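PDB 4LMG: iron-regulated transcriptional activator AFT2 from Saccharomyces cerevisiae, which activates iron-regulon genes when iron is scarce, by recognising the 5'-CACCC-3' iron-responsive element in their promoters. Local coordinates for residues E16-I21 with E39-S44; L25-Y30 with K122-A127; I77-S82 with Q86-V91; K113-N118 with K129-L134. All coordinates share one frame; numbering follows the deposited sequence.

Contact 1. Residues E16-I21 with E39-S44; sequences EDRHEI and ERSDSS. With nucleotides of chain H; nucleotides of chain G.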
# COMPACT_ATOMS: atom_id res chain seq x y z
N GLU A 16 -16.39 10.25 -13.53
CA GLU A 16 -16.15 11.47 -12.77
C GLU A 16 -15.13 11.25 -11.66
O GLU A 16 -14.83 12.16 -10.88
CB GLU A 16 -17.46 12.00 -12.18
CG GLU A 16 -18.44 12.52 -13.22
CD GLU A 16 -19.69 13.12 -12.61
OE1 GLU A 16 -20.05 12.71 -11.49
OE2 GLU A 16 -20.30 14.00 -13.24
N ASP A 17 -14.59 10.03 -11.60
CA ASP A 17 -13.62 9.68 -10.57
C ASP A 17 -12.88 8.40 -10.96
O ASP A 17 -13.47 7.46 -11.49
CB ASP A 17 -14.32 9.49 -9.22
CG ASP A 17 -13.36 9.46 -8.05
OD1 ASP A 17 -12.28 8.83 -8.17
OD2 ASP A 17 -13.67 10.06 -7.01
N ARG A 18 -11.57 8.38 -10.69
CA ARG A 18 -10.74 7.21 -10.97
C ARG A 18 -11.36 5.91 -10.46
O ARG A 18 -11.19 4.86 -11.07
CB ARG A 18 -9.36 7.39 -10.34
CG ARG A 18 -9.41 7.68 -8.84
CD ARG A 18 -8.04 7.62 -8.18
NE ARG A 18 -8.05 8.30 -6.89
CZ ARG A 18 -7.01 8.38 -6.07
NH1 ARG A 18 -5.85 7.80 -6.39
NH2 ARG A 18 -7.12 9.03 -4.92
N HIS A 19 -12.08 6.00 -9.35
CA HIS A 19 -12.59 4.82 -8.67
C HIS A 19 -13.79 4.17 -9.35
O HIS A 19 -14.17 3.05 -9.02
CB HIS A 19 -12.91 5.15 -7.21
CG HIS A 19 -11.69 5.39 -6.37
ND1 HIS A 19 -11.62 6.41 -5.44
CD2 HIS A 19 -10.51 4.74 -6.31
CE1 HIS A 19 -10.43 6.38 -4.85
NE2 HIS A 19 -9.74 5.37 -5.36
N GLU A 20 -14.38 4.88 -10.31
CA GLU A 20 -15.52 4.35 -11.05
C GLU A 20 -15.07 3.45 -12.20
O GLU A 20 -15.88 2.78 -12.83
CB GLU A 20 -16.38 5.49 -11.58
CG GLU A 20 -16.73 6.54 -10.54
CD GLU A 20 -17.34 7.79 -11.14
OE1 GLU A 20 -17.49 7.84 -12.38
OE2 GLU A 20 -17.65 8.72 -10.37
N ILE A 21 -13.77 3.45 -12.46
CA ILE A 21 -13.23 2.76 -13.63
C ILE A 21 -13.09 1.25 -13.43
O ILE A 21 -13.47 0.47 -14.30
CB ILE A 21 -11.89 3.36 -14.06
CG1 ILE A 21 -12.03 4.88 -14.27
CG2 ILE A 21 -11.37 2.69 -15.32
CD1 ILE A 21 -10.76 5.56 -14.71
N GLU A 39 -2.79 -1.66 -10.12
CA GLU A 39 -1.35 -1.61 -9.88
C GLU A 39 -1.01 -0.28 -9.23
O GLU A 39 -0.17 -0.21 -8.33
CB GLU A 39 -0.59 -1.75 -11.19
CG GLU A 39 0.91 -1.57 -11.06
CD GLU A 39 1.64 -1.84 -12.36
OE1 GLU A 39 1.25 -1.26 -13.40
OE2 GLU A 39 2.61 -2.63 -12.35
N ARG A 40 -1.69 0.77 -9.68
CA ARG A 40 -1.38 2.12 -9.25
C ARG A 40 -2.50 3.06 -9.66
O ARG A 40 -3.14 2.87 -10.69
CB ARG A 40 -0.07 2.57 -9.90
CG ARG A 40 0.30 4.02 -9.68
CD ARG A 40 1.58 4.36 -10.43
NE ARG A 40 2.65 3.42 -10.12
CZ ARG A 40 2.94 2.33 -10.83
NH1 ARG A 40 2.22 2.05 -11.91
NH2 ARG A 40 3.93 1.54 -10.47
N SER A 41 -2.75 4.08 -8.84
CA SER A 41 -3.72 5.11 -9.21
C SER A 41 -3.36 6.48 -8.64
O SER A 41 -2.72 6.59 -7.59
CB SER A 41 -5.13 4.72 -8.76
OG SER A 41 -5.27 4.81 -7.36
N ASP A 42 -3.77 7.51 -9.37
CA ASP A 42 -3.77 8.88 -8.87
C ASP A 42 -5.03 9.55 -9.43
O ASP A 42 -5.81 8.90 -10.12
CB ASP A 42 -2.50 9.64 -9.26
CG ASP A 42 -2.32 9.76 -10.77
OD1 ASP A 42 -3.25 10.23 -11.45
OD2 ASP A 42 -1.24 9.38 -11.28
N SER A 43 -5.23 10.83 -9.14
CA SER A 43 -6.48 11.49 -9.52
C SER A 43 -6.76 11.51 -11.02
O SER A 43 -7.91 11.70 -11.44
CB SER A 43 -6.55 12.90 -8.94
OG SER A 43 -6.82 12.86 -7.54
N SER A 44 -5.73 11.32 -11.84
CA SER A 44 -5.89 11.42 -13.28
C SER A 44 -5.32 10.23 -14.05
O SER A 44 -5.08 10.33 -15.25
CB SER A 44 -5.27 12.71 -13.80
OG SER A 44 -5.87 13.85 -13.20
P DA H 2 2.63 3.82 -14.87
OP1 DA H 2 1.38 3.86 -14.09
OP2 DA H 2 2.76 4.69 -16.07
O5' DA H 2 3.86 4.11 -13.87
C5' DA H 2 5.15 3.56 -14.13
C4' DA H 2 6.29 4.29 -13.42
O4' DA H 2 5.92 5.67 -13.13
C3' DA H 2 6.76 3.70 -12.11
O3' DA H 2 8.17 3.83 -12.03
C2' DA H 2 6.07 4.55 -11.05
C1' DA H 2 5.90 5.90 -11.74
N9 DA H 2 4.62 6.52 -11.43
C8 DA H 2 3.55 6.65 -12.25
N7 DA H 2 2.52 7.25 -11.69
C5 DA H 2 2.96 7.52 -10.41
C6 DA H 2 2.34 8.15 -9.32
N6 DA H 2 1.09 8.62 -9.36
N1 DA H 2 3.05 8.26 -8.18
C2 DA H 2 4.30 7.79 -8.15
N3 DA H 2 4.99 7.18 -9.11
C4 DA H 2 4.25 7.08 -10.23
P DA G 11 -6.78 2.78 -4.90
OP1 DA G 11 -7.76 1.89 -4.23
OP2 DA G 11 -7.02 3.23 -6.28
O5' DA G 11 -6.55 4.09 -4.00
C5' DA G 11 -6.45 3.96 -2.59
C4' DA G 11 -5.38 4.87 -2.01
O4' DA G 11 -4.06 4.31 -2.25
C3' DA G 11 -5.33 6.31 -2.51
O3' DA G 11 -5.03 7.08 -1.36
C2' DA G 11 -4.21 6.27 -3.55
C1' DA G 11 -3.25 5.23 -2.96
N9 DA G 11 -2.48 4.45 -3.92
C8 DA G 11 -2.89 4.01 -5.15
N7 DA G 11 -1.97 3.31 -5.79
C5 DA G 11 -0.90 3.29 -4.92
C6 DA G 11 0.39 2.72 -5.00
N6 DA G 11 0.83 2.01 -6.05
N1 DA G 11 1.22 2.89 -3.95
C2 DA G 11 0.79 3.59 -2.90
N3 DA G 11 -0.39 4.17 -2.71
C4 DA G 11 -1.20 3.99 -3.76
P DG H 3 9.08 2.60 -11.54
OP1 DG H 3 10.40 2.71 -12.18
OP2 DG H 3 8.28 1.36 -11.70
O5' DG H 3 9.26 2.87 -9.97
C5' DG H 3 10.08 3.96 -9.56
C4' DG H 3 10.04 4.20 -8.06
O4' DG H 3 8.74 4.67 -7.63
C3' DG H 3 10.36 3.02 -7.15
O3' DG H 3 11.06 3.55 -6.05
C2' DG H 3 8.98 2.49 -6.78
C1' DG H 3 8.19 3.79 -6.67
N9 DG H 3 6.77 3.70 -6.99
C8 DG H 3 6.19 2.97 -8.00
N7 DG H 3 4.89 3.12 -8.06
C5 DG H 3 4.60 4.00 -7.03
C6 DG H 3 3.36 4.53 -6.60
O6 DG H 3 2.23 4.32 -7.06
N1 DG H 3 3.52 5.39 -5.52
C2 DG H 3 4.72 5.70 -4.92
N2 DG H 3 4.67 6.55 -3.88
N3 DG H 3 5.88 5.21 -5.31
C4 DG H 3 5.75 4.37 -6.37
O HOH W 1 -10.25 11.09 -10.01
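Arg-18 extends from the loop 16-21 along the backbone of 39-44 and touches Ser-41, Asp-42 and Ser-43. At the start of that segment the carbonyl of Glu-39 accepts a weak hydrogen bond from N6 of DA11 of chain G, and Arg-40 reads a base. Its chain bends at chi3 (-52°), bringing the guanidinium edge to guanine DG3 of chain H, where NE and NH2 lie 3.1 and 3.0 Å from N7. Ser-41 is small enough to sit close to the backbone of DA11 of chain G: OG donates to OP2 at 2.6 Å and takes only a weak bond, 3.2 Å, from Arg-18 NH1. The arginine's stronger partner is another DNA phosphate, salt-bridged to NH2. Asp-42 divides its carboxylate, OD2 accepting a hydrogen bond from N6 of DA2 of chain H at 3.1 Å and OD1 closing an Asx turn with Ser-44 N at 2.7 Å, while its carbonyl O packs 3.2 Å from Arg-18 CD. Last, Ser-43 O and Arg-18 N share a water. Phosphate-gripping residues beside a base-reading strand make this the DNA-recognition surface of a WRKY-GCM1 fold.

Contact 2. Residues L25-Y30 with K122-A127; sequences LQKIFY and KNDEKA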
# COMPACT_ATOMS: atom_id res chain seq x y z
N LEU A 25 -14.48 -1.89 -15.72
CA LEU A 25 -13.57 -2.83 -16.36
C LEU A 25 -13.85 -4.28 -15.95
O LEU A 25 -13.67 -5.20 -16.75
CB LEU A 25 -12.12 -2.45 -16.05
CG LEU A 25 -11.61 -1.22 -16.80
CD1 LEU A 25 -10.22 -0.83 -16.33
CD2 LEU A 25 -11.63 -1.48 -18.29
N GLN A 26 -14.29 -4.47 -14.71
CA GLN A 26 -14.62 -5.81 -14.22
C GLN A 26 -15.80 -6.41 -14.98
O GLN A 26 -15.80 -7.59 -15.31
CB GLN A 26 -14.91 -5.79 -12.72
CG GLN A 26 -13.69 -5.57 -11.84
CD GLN A 26 -14.05 -5.42 -10.38
OE1 GLN A 26 -14.93 -4.63 -10.03
NE2 GLN A 26 -13.38 -6.17 -9.52
N LYS A 27 -16.80 -5.58 -15.26
CA LYS A 27 -17.95 -6.03 -16.02
C LYS A 27 -17.52 -6.56 -17.38
O LYS A 27 -18.13 -7.49 -17.91
CB LYS A 27 -18.96 -4.89 -16.20
CG LYS A 27 -19.71 -4.52 -14.94
CD LYS A 27 -20.68 -3.37 -15.19
CE LYS A 27 -21.64 -3.71 -16.32
NZ LYS A 27 -22.58 -2.59 -16.60
N ILE A 28 -16.47 -5.97 -17.94
CA ILE A 28 -16.02 -6.32 -19.28
C ILE A 28 -15.04 -7.50 -19.28
O ILE A 28 -15.12 -8.38 -20.14
CB ILE A 28 -15.33 -5.13 -19.97
CG1 ILE A 28 -16.31 -3.96 -20.11
CG2 ILE A 28 -14.80 -5.54 -21.34
CD1 ILE A 28 -15.70 -2.74 -20.75
N PHE A 29 -14.13 -7.52 -18.32
CA PHE A 29 -13.05 -8.50 -18.35
C PHE A 29 -13.29 -9.78 -17.56
O PHE A 29 -12.74 -10.83 -17.88
CB PHE A 29 -11.71 -7.85 -18.00
CG PHE A 29 -11.15 -7.03 -19.11
CD1 PHE A 29 -10.35 -7.62 -20.08
CD2 PHE A 29 -11.44 -5.68 -19.22
CE1 PHE A 29 -9.84 -6.87 -21.12
CE2 PHE A 29 -10.93 -4.92 -20.26
CZ PHE A 29 -10.13 -5.52 -21.21
N TYR A 30 -14.12 -9.70 -16.52
CA TYR A 30 -14.48 -10.89 -15.76
C TYR A 30 -15.01 -12.00 -16.67
O TYR A 30 -14.58 -13.15 -16.54
CB TYR A 30 -15.51 -10.55 -14.67
CG TYR A 30 -14.91 -10.36 -13.30
CD1 TYR A 30 -13.71 -10.96 -12.95
CD2 TYR A 30 -15.55 -9.57 -12.35
CE1 TYR A 30 -13.16 -10.78 -11.69
CE2 TYR A 30 -15.01 -9.39 -11.09
CZ TYR A 30 -13.82 -10.00 -10.76
OH TYR A 30 -13.28 -9.82 -9.51
N LYS A 122 -26.19 -1.61 -6.69
CA LYS A 122 -26.47 -0.60 -7.71
C LYS A 122 -27.72 -0.91 -8.53
O LYS A 122 -28.09 -0.14 -9.41
CB LYS A 122 -25.27 -0.45 -8.66
CG LYS A 122 -24.00 0.06 -8.00
CD LYS A 122 -22.86 0.09 -9.01
CE LYS A 122 -21.59 0.66 -8.40
NZ LYS A 122 -20.45 0.61 -9.36
N ASN A 123 -28.37 -2.03 -8.23
CA ASN A 123 -29.57 -2.44 -8.95
C ASN A 123 -29.32 -2.66 -10.44
O ASN A 123 -30.21 -2.47 -11.26
CB ASN A 123 -30.69 -1.41 -8.76
CG ASN A 123 -31.13 -1.29 -7.32
OD1 ASN A 123 -31.21 -2.28 -6.60
ND2 ASN A 123 -31.42 -0.06 -6.89
N ASP A 124 -28.10 -3.06 -10.78
CA ASP A 124 -27.75 -3.33 -12.17
C ASP A 124 -28.35 -4.65 -12.62
O ASP A 124 -27.66 -5.67 -12.71
CB ASP A 124 -26.23 -3.35 -12.34
CG ASP A 124 -25.81 -3.31 -13.80
OD1 ASP A 124 -26.62 -3.71 -14.66
OD2 ASP A 124 -24.67 -2.88 -14.08
N GLU A 125 -29.65 -4.63 -12.91
CA GLU A 125 -30.39 -5.84 -13.24
C GLU A 125 -29.81 -6.62 -14.42
O GLU A 125 -29.68 -7.85 -14.35
CB GLU A 125 -31.86 -5.50 -13.52
CG GLU A 125 -32.57 -4.84 -12.35
CD GLU A 125 -32.57 -5.72 -11.11
OE1 GLU A 125 -32.57 -6.96 -11.25
OE2 GLU A 125 -32.55 -5.16 -9.99
N LYS A 126 -29.45 -5.92 -15.49
CA LYS A 126 -28.93 -6.58 -16.68
C LYS A 126 -27.60 -7.29 -16.41
O LYS A 126 -27.40 -8.43 -16.83
CB LYS A 126 -28.77 -5.59 -17.84
CG LYS A 126 -28.17 -6.21 -19.09
CD LYS A 126 -28.10 -5.22 -20.24
CE LYS A 126 -29.49 -4.85 -20.74
NZ LYS A 126 -29.44 -3.99 -21.95
N ALA A 127 -26.70 -6.61 -15.72
CA ALA A 127 -25.39 -7.19 -15.40
C ALA A 127 -25.56 -8.43 -14.53
O ALA A 127 -24.91 -9.45 -14.77
CB ALA A 127 -24.50 -6.17 -14.72
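Lys-27 and Asp-124 approach from opposite directions and make a salt bridge between helix 21-29 and the start of helix 125-139. The contact is small, burying about 80 Å² in all, and its two halves differ in character. The closer-packed half is apolar. Ala-127 is buried, and its methyl CB lies 4.1 Å from Lys-27 CE; a side chain this short suits a spot where the end of the lysine's aliphatic chain, at CE, comes up to the first turn of the helix, the CA atoms of Lys-27 and Ala-127 being 7.6 Å apart. A bend at chi3 (56°) in the otherwise extended lysine turns its end toward Asp-124. The polar half is looser, an ion pair between two partly exposed residues. Lys-27 NZ stands 3.3 Å from Asp-124 OD2, so the hydrogen bond within the ion pair is weak.

Asp-124 is held more firmly by its own helix. It occupies the N-cap position, and OD1 accepts a hydrogen bond from Ala-127 N at 3.1 Å with an angle of 160° at the hydrogen, met from above the carboxylate plane. Aspartate is apt here, since a short acidic side chain can fold back onto the first turn, and its charge probably gains from both the helix N terminus and the lysine. Just before it, Asn-123, a DNA-binding residue, ends helix 110-121 in a Schellman motif. That helix packs against both segments, Phe-115 touching Lys-27 and Leu-119 touching Ala-127, while Leu-25 and Phe-29 on helix 21-29 pack against Ile-77 of strand 76-82.

Contact 3. Residues I77-S82 with Q86-V91; sequences IRAAYS and QKWNVV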
# COMPACT_ATOMS: atom_id res chain seq x y z
N ILE A 77 -3.80 -2.57 -18.38
CA ILE A 77 -4.81 -1.61 -18.80
C ILE A 77 -4.50 -0.26 -18.18
O ILE A 77 -4.26 -0.16 -16.97
CB ILE A 77 -6.23 -2.05 -18.40
CG1 ILE A 77 -6.56 -3.42 -19.00
CG2 ILE A 77 -7.25 -1.02 -18.84
CD1 ILE A 77 -7.96 -3.88 -18.70
N ARG A 78 -4.50 0.79 -18.99
CA ARG A 78 -4.19 2.12 -18.50
C ARG A 78 -5.31 3.10 -18.84
O ARG A 78 -5.61 3.34 -20.00
CB ARG A 78 -2.86 2.60 -19.08
CG ARG A 78 -2.34 3.90 -18.48
CD ARG A 78 -0.87 4.08 -18.78
NE ARG A 78 -0.35 5.36 -18.31
CZ ARG A 78 -0.24 6.44 -19.08
NH1 ARG A 78 -0.60 6.40 -20.35
NH2 ARG A 78 0.24 7.57 -18.57
N ALA A 79 -5.93 3.65 -17.80
CA ALA A 79 -6.94 4.69 -17.97
C ALA A 79 -6.33 6.02 -17.58
O ALA A 79 -5.80 6.17 -16.48
CB ALA A 79 -8.16 4.39 -17.13
N ALA A 80 -6.39 6.99 -18.49
CA ALA A 80 -5.78 8.29 -18.26
C ALA A 80 -6.74 9.44 -18.56
O ALA A 80 -7.44 9.43 -19.57
CB ALA A 80 -4.51 8.43 -19.09
N TYR A 81 -6.76 10.43 -17.68
CA TYR A 81 -7.63 11.58 -17.87
C TYR A 81 -6.95 12.68 -18.69
O TYR A 81 -5.91 13.20 -18.31
CB TYR A 81 -8.07 12.14 -16.52
CG TYR A 81 -9.07 13.27 -16.63
CD1 TYR A 81 -8.70 14.59 -16.37
CD2 TYR A 81 -10.38 13.03 -17.01
CE1 TYR A 81 -9.61 15.62 -16.47
CE2 TYR A 81 -11.30 14.05 -17.11
CZ TYR A 81 -10.91 15.34 -16.85
OH TYR A 81 -11.82 16.37 -16.96
N SER A 82 -7.56 13.01 -19.82
CA SER A 82 -7.11 14.13 -20.63
C SER A 82 -7.72 15.42 -20.08
O SER A 82 -8.94 15.59 -20.12
CB SER A 82 -7.50 13.94 -22.09
OG SER A 82 -7.24 15.11 -22.86
N GLN A 86 -10.95 16.73 -21.39
CA GLN A 86 -11.79 16.53 -20.21
C GLN A 86 -12.54 15.21 -20.27
O GLN A 86 -13.73 15.14 -19.94
CB GLN A 86 -12.76 17.70 -20.03
CG GLN A 86 -12.08 19.01 -19.64
CD GLN A 86 -13.06 20.16 -19.51
OE1 GLN A 86 -14.04 20.24 -20.25
NE2 GLN A 86 -12.80 21.05 -18.56
N LYS A 87 -11.85 14.16 -20.69
CA LYS A 87 -12.43 12.82 -20.72
C LYS A 87 -11.36 11.78 -20.40
O LYS A 87 -10.16 12.05 -20.52
CB LYS A 87 -13.03 12.52 -22.09
CG LYS A 87 -11.99 12.11 -23.13
CD LYS A 87 -12.64 11.53 -24.37
CE LYS A 87 -11.60 10.99 -25.33
NZ LYS A 87 -12.21 10.40 -26.56
N TRP A 88 -11.79 10.59 -19.99
CA TRP A 88 -10.88 9.49 -19.73
C TRP A 88 -10.70 8.65 -20.98
O TRP A 88 -11.67 8.34 -21.67
CB TRP A 88 -11.42 8.59 -18.61
CG TRP A 88 -11.39 9.21 -17.25
CD1 TRP A 88 -12.33 10.03 -16.70
CD2 TRP A 88 -10.37 9.05 -16.26
NE1 TRP A 88 -11.96 10.39 -15.43
CE2 TRP A 88 -10.76 9.81 -15.13
CE3 TRP A 88 -9.16 8.35 -16.22
CZ2 TRP A 88 -9.98 9.88 -13.98
CZ3 TRP A 88 -8.39 8.42 -15.06
CH2 TRP A 88 -8.80 9.17 -13.96
N ASN A 89 -9.46 8.30 -21.29
CA ASN A 89 -9.22 7.31 -22.34
C ASN A 89 -8.65 6.02 -21.75
O ASN A 89 -7.86 6.03 -20.81
CB ASN A 89 -8.34 7.87 -23.46
CG ASN A 89 -6.97 8.30 -22.99
OD1 ASN A 89 -6.00 7.55 -23.10
ND2 ASN A 89 -6.87 9.52 -22.47
N VAL A 90 -9.10 4.89 -22.30
CA VAL A 90 -8.69 3.60 -21.78
C VAL A 90 -7.98 2.79 -22.86
O VAL A 90 -8.51 2.59 -23.95
CB VAL A 90 -9.89 2.80 -21.24
CG1 VAL A 90 -9.42 1.50 -20.62
CG2 VAL A 90 -10.66 3.63 -20.24
N VAL A 91 -6.77 2.34 -22.55
CA VAL A 91 -5.98 1.58 -23.50
C VAL A 91 -5.53 0.24 -22.91
O VAL A 91 -5.13 0.17 -21.75
CB VAL A 91 -4.74 2.36 -23.95
CG1 VAL A 91 -3.99 1.61 -25.04
CG2 VAL A 91 -5.14 3.75 -24.44
O HOH W 2 -11.34 18.83 -16.55
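Tyr-81 lies across the indole of Trp-88, its CB centred over the six-membered ring, 3.7 Å from the centroid, in a CH-pi contact. Beyond CB the tyrosine ring presents its edge to the face of the five-membered ring, with centroids 4.8 Å apart and planes at 55°. With CG of Tyr-81 anti to the backbone N (chi1 -175°), the phenol runs on past the indole, and OH comes 3.3 Å from Gln-86 CA. A water bridges OH, at 2.5 Å, and more weakly Gln-86 NE2. On the same face, the small methyl of Ala-79 fits between Trp-88 and Val-90, its CB 4.1 Å from Val-90 CG2, and Ile-77 CG2 meets Val-90 CG1 at 3.8 Å. Strands 76-82 and 87-93 form an antiparallel beta hairpin within the five-stranded sheet. Ala-80 and Asn-89 are a hydrogen-bonded pair, each N reaching the other's O at 2.9 Å, and Arg-78 with Val-91 is another. At the turn, Gln-86 and Lys-87 both face Ser-82 in a G1 beta bulge, Gln-86 taking a positive phi; Ser-82 OG, a short polar group, bonds to Leu-85 N. Farther out, Ile-21 of helix 21-29 packs on Ala-79 and Trp-88, and Ser-44 pairs its backbone with Tyr-81.

Contact 4. Residues K113-N118 with K129-L134; sequences KKFKEN and KTFDEL
Lys-116 NZ is gripped by two carboxylates of helix 125-139: Asp-132 OD1, 2.9 Å away and met nearly along its C-O bond direction, and Glu-135 OE2 in the following turn. Both are salt bridges. The lysine gets there by bending at chi2 (66°) and again at chi4, which lets its chain slide past Phe-131 in the opposite direction, with CE 3.9 Å from Phe-131 CB. Lysine is suited to this double role, because its aliphatic chain can pass the CB of Phe-131 while the ammonium at its end reaches the acids.

Beside the ion pairs lies an aromatic contact. Phe-115 directs its edge at the face of Phe-131 in a T-shaped stack, the centroids 5.0 Å apart and the planes at 73°; the closest atoms are the two CZ carbons, at 3.6 Å. The helix axes stay 11.4 Å apart in the two short segments and run at 144°, so long side chains rather than backbones span the interval. Phenylalanine has the length and flat apolar surface to do so. Tyr-30 gives Phe-115 a second edge-to-face partner, and Tyr-112 and Pro-31 pack on Phe-131, so the pair of rings belongs to a larger cluster between these helices and the end of helix 21-29.

The chemistry is thus divided: apolar rings fill the interior, while Asp-132 is exposed to solvent. Two carboxylates around one ammonium would favour its charged form and probably offset the cost of burying Lys-116.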
# COMPACT_ATOMS: atom_id res chain seq x y z
N LYS A 113 -17.12 -11.94 -5.59
CA LYS A 113 -18.31 -11.94 -4.75
C LYS A 113 -18.67 -10.52 -4.34
O LYS A 113 -19.84 -10.14 -4.36
CB LYS A 113 -18.10 -12.82 -3.52
CG LYS A 113 -17.90 -14.29 -3.86
CD LYS A 113 -17.62 -15.12 -2.62
CE LYS A 113 -17.38 -16.58 -2.97
NZ LYS A 113 -18.58 -17.19 -3.62
N LYS A 114 -17.66 -9.73 -4.00
CA LYS A 114 -17.87 -8.32 -3.68
C LYS A 114 -18.33 -7.56 -4.92
O LYS A 114 -19.17 -6.67 -4.84
CB LYS A 114 -16.61 -7.69 -3.10
CG LYS A 114 -16.29 -8.14 -1.68
CD LYS A 114 -15.04 -7.46 -1.15
CE LYS A 114 -14.83 -7.79 0.32
NZ LYS A 114 -13.58 -7.18 0.86
N PHE A 115 -17.76 -7.92 -6.07
CA PHE A 115 -18.16 -7.33 -7.34
C PHE A 115 -19.63 -7.63 -7.61
O PHE A 115 -20.39 -6.76 -8.03
CB PHE A 115 -17.29 -7.89 -8.47
CG PHE A 115 -17.90 -7.72 -9.84
CD1 PHE A 115 -17.82 -6.51 -10.51
CD2 PHE A 115 -18.53 -8.78 -10.47
CE1 PHE A 115 -18.36 -6.36 -11.78
CE2 PHE A 115 -19.08 -8.64 -11.73
CZ PHE A 115 -19.00 -7.42 -12.39
N LYS A 116 -20.02 -8.87 -7.36
CA LYS A 116 -21.39 -9.32 -7.59
C LYS A 116 -22.36 -8.60 -6.66
O LYS A 116 -23.45 -8.20 -7.08
CB LYS A 116 -21.49 -10.83 -7.38
CG LYS A 116 -22.76 -11.44 -7.95
CD LYS A 116 -22.79 -11.34 -9.46
CE LYS A 116 -24.08 -11.91 -10.02
NZ LYS A 116 -24.35 -13.28 -9.50
N GLU A 117 -21.97 -8.42 -5.41
CA GLU A 117 -22.81 -7.74 -4.43
C GLU A 117 -22.95 -6.25 -4.76
O GLU A 117 -23.99 -5.64 -4.50
CB GLU A 117 -22.25 -7.91 -3.02
CG GLU A 117 -23.01 -7.15 -1.93
CD GLU A 117 -24.36 -7.76 -1.61
OE1 GLU A 117 -24.80 -8.67 -2.34
OE2 GLU A 117 -24.98 -7.33 -0.62
N ASN A 118 -21.91 -5.68 -5.35
CA ASN A 118 -21.95 -4.28 -5.75
C ASN A 118 -22.98 -4.04 -6.86
O ASN A 118 -23.69 -3.04 -6.85
CB ASN A 118 -20.56 -3.81 -6.20
CG ASN A 118 -20.56 -2.37 -6.68
OD1 ASN A 118 -20.39 -2.10 -7.87
ND2 ASN A 118 -20.75 -1.44 -5.75
N LYS A 129 -28.08 -10.45 -14.38
CA LYS A 129 -28.55 -11.51 -15.25
C LYS A 129 -27.40 -12.12 -16.03
O LYS A 129 -27.24 -13.34 -16.07
CB LYS A 129 -29.62 -10.99 -16.22
CG LYS A 129 -30.91 -10.54 -15.55
CD LYS A 129 -31.92 -10.05 -16.58
CE LYS A 129 -33.22 -9.62 -15.92
NZ LYS A 129 -34.23 -9.16 -16.92
N THR A 130 -26.60 -11.27 -16.66
CA THR A 130 -25.46 -11.72 -17.46
C THR A 130 -24.53 -12.63 -16.68
O THR A 130 -24.16 -13.70 -17.15
CB THR A 130 -24.65 -10.53 -18.00
OG1 THR A 130 -25.45 -9.79 -18.94
CG2 THR A 130 -23.39 -11.02 -18.70
N PHE A 131 -24.15 -12.19 -15.48
CA PHE A 131 -23.20 -12.95 -14.67
C PHE A 131 -23.83 -14.19 -14.02
O PHE A 131 -23.14 -15.17 -13.77
CB PHE A 131 -22.53 -12.06 -13.63
CG PHE A 131 -21.51 -11.13 -14.22
CD1 PHE A 131 -20.19 -11.53 -14.37
CD2 PHE A 131 -21.88 -9.87 -14.67
CE1 PHE A 131 -19.25 -10.68 -14.92
CE2 PHE A 131 -20.95 -9.02 -15.23
CZ PHE A 131 -19.63 -9.43 -15.36
N ASP A 132 -25.13 -14.13 -13.77
CA ASP A 132 -25.85 -15.31 -13.30
C ASP A 132 -25.71 -16.45 -14.30
O ASP A 132 -25.45 -17.59 -13.92
CB ASP A 132 -27.33 -15.00 -13.06
CG ASP A 132 -27.57 -14.35 -11.71
OD1 ASP A 132 -26.67 -14.40 -10.85
OD2 ASP A 132 -28.68 -13.80 -11.50
N GLU A 133 -25.87 -16.13 -15.58
CA GLU A 133 -25.76 -17.11 -16.64
C GLU A 133 -24.32 -17.60 -16.80
O GLU A 133 -24.08 -18.78 -17.04
CB GLU A 133 -26.26 -16.54 -17.97
CG GLU A 133 -27.74 -16.20 -17.96
CD GLU A 133 -28.19 -15.51 -19.24
OE1 GLU A 133 -27.31 -15.12 -20.04
OE2 GLU A 133 -29.41 -15.37 -19.45
N LEU A 134 -23.37 -16.69 -16.66
CA LEU A 134 -21.95 -17.04 -16.74
C LEU A 134 -21.57 -18.01 -15.63
O LEU A 134 -20.80 -18.95 -15.85
CB LEU A 134 -21.07 -15.80 -16.69
CG LEU A 134 -21.17 -14.88 -17.91
CD1 LEU A 134 -20.28 -13.65 -17.75
CD2 LEU A 134 -20.80 -15.63 -19.18

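From the N terminus, contact 1 closes the first loop, bringing the segment before helix 21-29 to strand 36-42 at the DNA. Contact 2 starts inside that loop, at residues 25-30, but closes only at 122-127, so the two cross. Within the long loop of contact 2 nests contact 3, a local hairpin that follows contact 1 in series; contacts 1 and 3 meet on the shared sheet. Contact 4 also opens inside contact 2, yet closes beyond it at 129-134, and so crosses it. Contacts 2 and 4 adjoin, joining helix 21-29 to the C-terminal helical pair, while contacts 2 and 3 touch where helix 21-29 packs on strand 76-82.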